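Local coordinates for beta-glucuronidase (Dictyoglomus thermophilum, PDB 6XXW), which probably hydrolyses beta-D-glucuronides, releasing glucuronic acid, as a family 2 glycoside hydrolase with a TIM-barrel domain, at residues V212-E217 with G243-K248. Numbering follows the deposited sequence.
Sequences VKYSIE and GVLEVK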
ATOM      1  N   VAL A 212      -4.715  51.180  16.934  1.00 25.24           N
ATOM      2  CA  VAL A 212      -5.421  50.046  17.495  1.00 24.09           C
ATOM      3  C   VAL A 212      -6.542  50.638  18.328  1.00 26.20           C
ATOM      4  O   VAL A 212      -6.292  51.200  19.401  1.00 25.98           O
ATOM      5  CB  VAL A 212      -4.495  49.154  18.333  1.00 28.27           C
ATOM      6  CG1 VAL A 212      -5.290  48.058  18.998  1.00 25.66           C
ATOM      7  CG2 VAL A 212      -3.386  48.566  17.461  1.00 23.73           C
ATOM      8  N   LYS A 213      -7.770  50.556  17.820  1.00 22.84           N
ATOM      9  CA  LYS A 213      -8.929  51.082  18.531  1.00 24.55           C
ATOM     10  C   LYS A 213      -9.576  49.977  19.348  1.00 25.76           C
ATOM     11  O   LYS A 213      -9.688  48.838  18.892  1.00 25.73           O
ATOM     12  CB  LYS A 213      -9.942  51.676  17.553  1.00 23.81           C
ATOM     13  CG  LYS A 213      -9.395  52.826  16.724  1.00 27.11           C
ATOM     14  CD  LYS A 213     -10.388  53.228  15.635  1.00 37.56           C
ATOM     15  CE  LYS A 213     -10.097  54.612  15.083  1.00 48.58           C
ATOM     16  NZ  LYS A 213     -11.243  55.146  14.286  1.00 50.46           N
ATOM     17  N   TYR A 214      -9.984  50.300  20.570  1.00 20.77           N
ATOM     18  CA  TYR A 214     -10.455  49.248  21.453  1.00 21.90           C
ATOM     19  C   TYR A 214     -11.643  49.726  22.269  1.00 24.71           C
ATOM     20  O   TYR A 214     -11.811  50.921  22.532  1.00 21.80           O
ATOM     21  CB  TYR A 214      -9.341  48.736  22.385  1.00 19.60           C
ATOM     22  CG  TYR A 214      -8.966  49.702  23.497  1.00 22.67           C
ATOM     23  CD1 TYR A 214      -9.650  49.698  24.718  1.00 21.52           C
ATOM     24  CD2 TYR A 214      -7.937  50.624  23.322  1.00 23.44           C
ATOM     25  CE1 TYR A 214      -9.307  50.602  25.747  1.00 22.69           C
ATOM     26  CE2 TYR A 214      -7.595  51.529  24.335  1.00 22.84           C
ATOM     27  CZ  TYR A 214      -8.287  51.510  25.537  1.00 22.88           C
ATOM     28  OH  TYR A 214      -7.950  52.397  26.539  1.00 25.54           O
ATOM     29  N   SER A 215     -12.456  48.757  22.668  1.00 17.23           N
ATOM     30  CA  SER A 215     -13.543  48.922  23.617  1.00 18.70           C
ATOM     31  C   SER A 215     -13.568  47.693  24.505  1.00 26.44           C
ATOM     32  O   SER A 215     -13.365  46.576  24.024  1.00 21.77           O
ATOM     33  CB  SER A 215     -14.887  49.089  22.885  1.00 24.56           C
ATOM     34  OG  SER A 215     -15.771  49.840  23.688  1.00 37.54           O
ATOM     35  N   ILE A 216     -13.797  47.898  25.797  1.00 21.57           N
ATOM     36  CA  ILE A 216     -13.776  46.823  26.779  1.00 22.25           C
ATOM     37  C   ILE A 216     -15.171  46.667  27.365  1.00 24.43           C
ATOM     38  O   ILE A 216     -15.850  47.662  27.643  1.00 21.03           O
ATOM     39  CB  ILE A 216     -12.745  47.095  27.897  1.00 21.19           C
ATOM     40  CG1 ILE A 216     -11.331  47.124  27.327  1.00 21.07           C
ATOM     41  CG2 ILE A 216     -12.829  46.027  28.987  1.00 22.48           C
ATOM     42  CD1 ILE A 216     -10.334  47.893  28.195  1.00 23.28           C
ATOM     43  N   GLU A 217     -15.593  45.420  27.561  1.00 20.84           N
ATOM     44  CA  GLU A 217     -16.862  45.108  28.208  1.00 20.36           C
ATOM     45  C   GLU A 217     -16.596  44.658  29.642  1.00 26.01           C
ATOM     46  O   GLU A 217     -15.869  43.685  29.867  1.00 23.83           O
ATOM     47  CB  GLU A 217     -17.613  44.023  27.434  1.00 26.91           C
ATOM     48  N   GLY A 243     -10.798  53.494  23.678  1.00 27.95           N
ATOM     49  CA  GLY A 243      -9.780  54.432  23.256  1.00 29.13           C
ATOM     50  C   GLY A 243      -9.034  53.961  22.025  1.00 30.55           C
ATOM     51  O   GLY A 243      -9.413  52.988  21.368  1.00 27.26           O
ATOM     52  N   VAL A 244      -7.973  54.699  21.719  1.00 27.68           N
ATOM     53  CA  VAL A 244      -7.156  54.453  20.540  1.00 34.92           C
ATOM     54  C   VAL A 244      -5.699  54.404  20.983  1.00 30.84           C
ATOM     55  O   VAL A 244      -5.270  55.209  21.815  1.00 36.80           O
ATOM     56  CB  VAL A 244      -7.373  55.527  19.451  1.00 36.69           C
ATOM     57  CG1 VAL A 244      -8.836  55.596  19.040  1.00 33.94           C
ATOM     58  CG2 VAL A 244      -6.920  56.898  19.939  1.00 50.05           C
ATOM     59  N   LEU A 245      -4.960  53.432  20.471  1.00 26.75           N
ATOM     60  CA  LEU A 245      -3.527  53.312  20.709  1.00 28.94           C
ATOM     61  C   LEU A 245      -2.805  53.610  19.406  1.00 30.75           C
ATOM     62  O   LEU A 245      -3.101  52.987  18.380  1.00 32.30           O
ATOM     63  CB  LEU A 245      -3.173  51.912  21.215  1.00 27.70           C
ATOM     64  CG  LEU A 245      -3.866  51.472  22.513  1.00 32.16           C
ATOM     65  CD1 LEU A 245      -4.052  49.948  22.551  1.00 28.24           C
ATOM     66  CD2 LEU A 245      -3.077  51.953  23.734  1.00 31.29           C
ATOM     67  N   GLU A 246      -1.873  54.560  19.435  1.00 28.29           N
ATOM     68  CA  GLU A 246      -1.118  54.921  18.241  1.00 29.77           C
ATOM     69  C   GLU A 246       0.219  54.201  18.230  1.00 29.42           C
ATOM     70  O   GLU A 246       0.981  54.279  19.201  1.00 27.24           O
ATOM     71  CB  GLU A 246      -0.875  56.423  18.138  1.00 27.84           C
ATOM     72  CG  GLU A 246      -0.359  56.811  16.756  1.00 34.48           C
ATOM     73  CD  GLU A 246       0.075  58.253  16.665  1.00 36.91           C
ATOM     74  OE1 GLU A 246      -0.145  58.990  17.647  1.00 40.81           O
ATOM     75  OE2 GLU A 246       0.636  58.643  15.613  1.00 37.59           O
ATOM     76  N   VAL A 247       0.518  53.534  17.121  1.00 25.96           N
ATOM     77  CA  VAL A 247       1.788  52.838  16.947  1.00 23.46           C
ATOM     78  C   VAL A 247       2.538  53.527  15.816  1.00 25.17           C
ATOM     79  O   VAL A 247       2.148  53.418  14.646  1.00 27.12           O
ATOM     80  CB  VAL A 247       1.596  51.340  16.664  1.00 26.14           C
ATOM     81  CG1 VAL A 247       2.934  50.648  16.478  1.00 21.91           C
ATOM     82  CG2 VAL A 247       0.864  50.696  17.815  1.00 24.51           C
ATOM     83  N   LYS A 248       3.603  54.242  16.160  1.00 29.01           N
ATOM     84  CA  LYS A 248       4.436  54.874  15.148  1.00 34.55           C
ATOM     85  C   LYS A 248       5.371  53.832  14.548  1.00 30.07           C
ATOM     86  O   LYS A 248       5.899  52.974  15.258  1.00 33.94           O
ATOM     87  CB  LYS A 248       5.231  56.031  15.757  1.00 40.32           C
ATOM     88  CG  LYS A 248       6.049  56.816  14.736  1.00 53.86           C
ATOM     89  CD  LYS A 248       5.495  58.224  14.532  1.00 61.94           C
ATOM     90  CE  LYS A 248       5.718  58.704  13.101  1.00 62.63           C
ATOM     91  NZ  LYS A 248       5.249  60.105  12.897  1.00 65.29           N
TER
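Tyr214 lays its ring across the backbone of Gly243, whose N sits 3.6 Å above the ring plane, over its centre. Gly243 CA makes a CH-pi contact with the same face, 4.2 Å from the ring centroid of Tyr214. A chi1 of 73° sets Tyr214 CG between its backbone N and carbonyl carbon and folds the ring over the glycine; a CB on Gly243 would press on Tyr214 OH and, at these backbone angles, also on the carbonyl O of the residue before. The two residues also form a hydrogen-bonded antiparallel pair, with Tyr214 N to Gly243 O at 2.9 Å and Gly243 N to Tyr214 O at 3.0 Å. Val212 and Leu245 form the next such pair, Val212 N to Leu245 O and Leu245 N to Val212 O, each 2.8 Å. Leu245 CD1 meets Tyr214 CD2 obliquely at 4.0 Å. These strands belong to the three-stranded sheet of an immunoglobulin-like beta-sandwich, as expected of this domain in family 2 hydrolases, and the face bearing Tyr214 and Leu245 packs on Val225 of strand 223-228. Tyr214 OH hydrogen-bonds Gly240 O and Asn238 ND2, so an alanine here would probably leave both without this partner and strip the cover from Gly243. The other face is looser and nearer solvent: Lys213 and Val244 lie side by side, and Lys213 CG touches Val244 CG1 at 3.7 Å before the extended lysine leads away to a salt bridge with Glu204.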